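Local coordinates for pectate lyase (Pectobacterium carotovorum, PDB 4U49), which probably depolymerises polygalacturonate and methylated pectins by calcium-dependent eliminative cleavage of their galacturonan chains, acting in an endo mode, at residues 26-31 and 103-108. Numbering follows the deposited sequence.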
loop_
_atom_site.group_PDB
_atom_site.type_symbol
_atom_site.label_atom_id
_atom_site.label_comp_id
_atom_site.label_asym_id
_atom_site.label_seq_id
_atom_site.Cartn_x
_atom_site.Cartn_y
_atom_site.Cartn_z
ATOM N N LEU A 26 8.653 -12.267 6.900
ATOM C CA LEU A 26 7.204 -12.294 7.048
ATOM C C LEU A 26 6.758 -11.533 8.292
ATOM O O LEU A 26 7.297 -11.734 9.380
ATOM C CB LEU A 26 6.706 -13.743 7.111
ATOM C CG LEU A 26 5.218 -13.979 7.375
ATOM C CD1 LEU A 26 4.374 -13.420 6.242
ATOM C CD2 LEU A 26 4.944 -15.465 7.574
ATOM N N MET A 27 5.773 -10.658 8.114
ATOM C CA MET A 27 5.146 -9.933 9.214
ATOM C C MET A 27 3.639 -10.144 9.156
ATOM O O MET A 27 3.106 -10.511 8.110
ATOM C CB MET A 27 5.460 -8.437 9.140
ATOM C CG MET A 27 6.928 -8.105 9.000
ATOM S SD MET A 27 7.216 -6.332 9.136
ATOM C CE MET A 27 6.001 -5.693 7.987
ATOM N N LEU A 28 2.941 -9.899 10.260
ATOM C CA LEU A 28 1.490 -10.032 10.230
ATOM C C LEU A 28 0.763 -8.937 10.996
ATOM O O LEU A 28 1.336 -8.251 11.843
ATOM C CB LEU A 28 1.065 -11.407 10.762
ATOM C CG LEU A 28 1.549 -11.916 12.119
ATOM C CD1 LEU A 28 0.745 -11.310 13.267
ATOM C CD2 LEU A 28 1.470 -13.437 12.160
ATOM N N LEU A 29 -0.514 -8.789 10.673
ATOM C CA LEU A 29 -1.403 -7.893 11.391
ATOM C C LEU A 29 -2.714 -8.616 11.657
ATOM O O LEU A 29 -3.457 -8.928 10.725
ATOM C CB LEU A 29 -1.650 -6.610 10.595
ATOM C CG LEU A 29 -2.592 -5.589 11.237
ATOM C CD1 LEU A 29 -1.977 -5.025 12.508
ATOM C CD2 LEU A 29 -2.943 -4.472 10.259
ATOM N N LYS A 30 -2.981 -8.916 12.924
ATOM C CA LYS A 30 -4.262 -9.496 13.306
ATOM C C LYS A 30 -5.195 -8.362 13.707
ATOM O O LYS A 30 -5.039 -7.761 14.771
ATOM C CB LYS A 30 -4.090 -10.509 14.442
ATOM C CG LYS A 30 -5.354 -11.289 14.779
ATOM C CD LYS A 30 -5.068 -12.421 15.754
ATOM C CE LYS A 30 -6.361 -13.070 16.225
ATOM N NZ LYS A 30 -6.102 -14.255 17.090
ATOM N N LYS A 31 -6.156 -8.070 12.839
ATOM C CA LYS A 31 -6.947 -6.849 12.938
ATOM C C LYS A 31 -8.185 -6.949 12.055
ATOM O O LYS A 31 -8.166 -7.642 11.038
ATOM C CB LYS A 31 -6.099 -5.642 12.529
ATOM C CG LYS A 31 -6.743 -4.285 12.755
ATOM C CD LYS A 31 -6.658 -3.869 14.208
ATOM C CE LYS A 31 -6.163 -2.436 14.335
ATOM N NZ LYS A 31 -4.807 -2.272 13.737
ATOM N N ASN A 103 10.840 -16.598 7.910
ATOM C CA ASN A 103 10.778 -16.697 9.359
ATOM C C ASN A 103 9.377 -17.115 9.773
ATOM O O ASN A 103 8.412 -16.886 9.040
ATOM C CB ASN A 103 11.136 -15.362 10.008
ATOM C CG ASN A 103 10.223 -14.236 9.556
ATOM O OD1 ASN A 103 10.263 -13.828 8.399
ATOM N ND2 ASN A 103 9.399 -13.728 10.470
ATOM N N ALA A 104 9.263 -17.732 10.942
ATOM C CA ALA A 104 7.957 -17.960 11.539
ATOM C C ALA A 104 7.434 -16.635 12.077
ATOM O O ALA A 104 8.166 -15.891 12.728
ATOM C CB ALA A 104 8.039 -19.001 12.646
ATOM N N ALA A 105 6.177 -16.329 11.782
ATOM C CA ALA A 105 5.545 -15.120 12.291
ATOM C C ALA A 105 4.401 -15.502 13.215
ATOM O O ALA A 105 3.566 -16.331 12.862
ATOM C CB ALA A 105 5.045 -14.249 11.148
ATOM N N SER A 106 4.373 -14.899 14.399
ATOM C CA SER A 106 3.359 -15.216 15.400
ATOM C C SER A 106 2.353 -14.087 15.576
ATOM O O SER A 106 2.714 -12.909 15.539
ATOM C CB SER A 106 4.017 -15.528 16.747
ATOM O OG SER A 106 3.040 -15.758 17.747
ATOM N N THR A 107 1.091 -14.452 15.775
ATOM C CA THR A 107 0.046 -13.477 16.074
ATOM C C THR A 107 0.171 -12.995 17.514
ATOM O O THR A 107 -0.360 -11.947 17.884
ATOM C CB THR A 107 -1.358 -14.063 15.858
ATOM O OG1 THR A 107 -1.547 -15.180 16.735
ATOM C CG2 THR A 107 -1.527 -14.523 14.419
ATOM N N ALA A 108 0.873 -13.780 18.324
ATOM C CA ALA A 108 1.154 -13.418 19.706
ATOM C C ALA A 108 2.559 -12.829 19.804
ATOM O O ALA A 108 3.418 -13.129 18.979
ATOM C CB ALA A 108 1.011 -14.633 20.614
#
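Asn-103 binds the backbone of Leu-26 with both ends of its side-chain amide. OD1 of Asn-103 accepts from N of Leu-26 at 2.7 Å. The bond is almost straight (175°) and falls on a lone pair in the carbonyl plane. ND2 of Asn-103 donates to O of Leu-26 at 3.1 Å, and this oxygen lies close to the amide plane. One flat amide thus satisfies the N-H and C=O of one residue, and the two bonds fix its rotation. CG of Asn-103 sits between its own backbone N and carbonyl carbon (chi1 58°), which turns the amide to Leu-26. A weak bond also runs from ND2 of Asn-103 to O of Ala-104.

The rest is van der Waals packing. CD2 of Leu-26 lies 3.8 Å from CB of Ala-105. CD2 of Leu-28 meets the same methyl, also at 3.8 Å. The methyls of Leu-28 lie against the backbone of 105-107, with CD1 of Leu-28 3.4 Å from O of Ser-106. CD of Lys-30 passes near CB of Thr-107. Polar ends bond elsewhere: NZ of Lys-30 to O of Pro-82, OG1 of Thr-107 to N of Tyr-86. O of Leu-28 accepts from NH2 of Arg-168.

The segments run nearly parallel, 4° apart, on the first and last strands of an N-terminal beta-sandwich with fibronectin type III-like topology. The backbones of Met-27 and Leu-29 bond to Ser-38 and Tyr-36 of strand 34-41. Those of Ala-105 and Thr-107 bond to Tyr-88 and Tyr-86. Met-27 faces strand 184-192 of the parallel beta-helix.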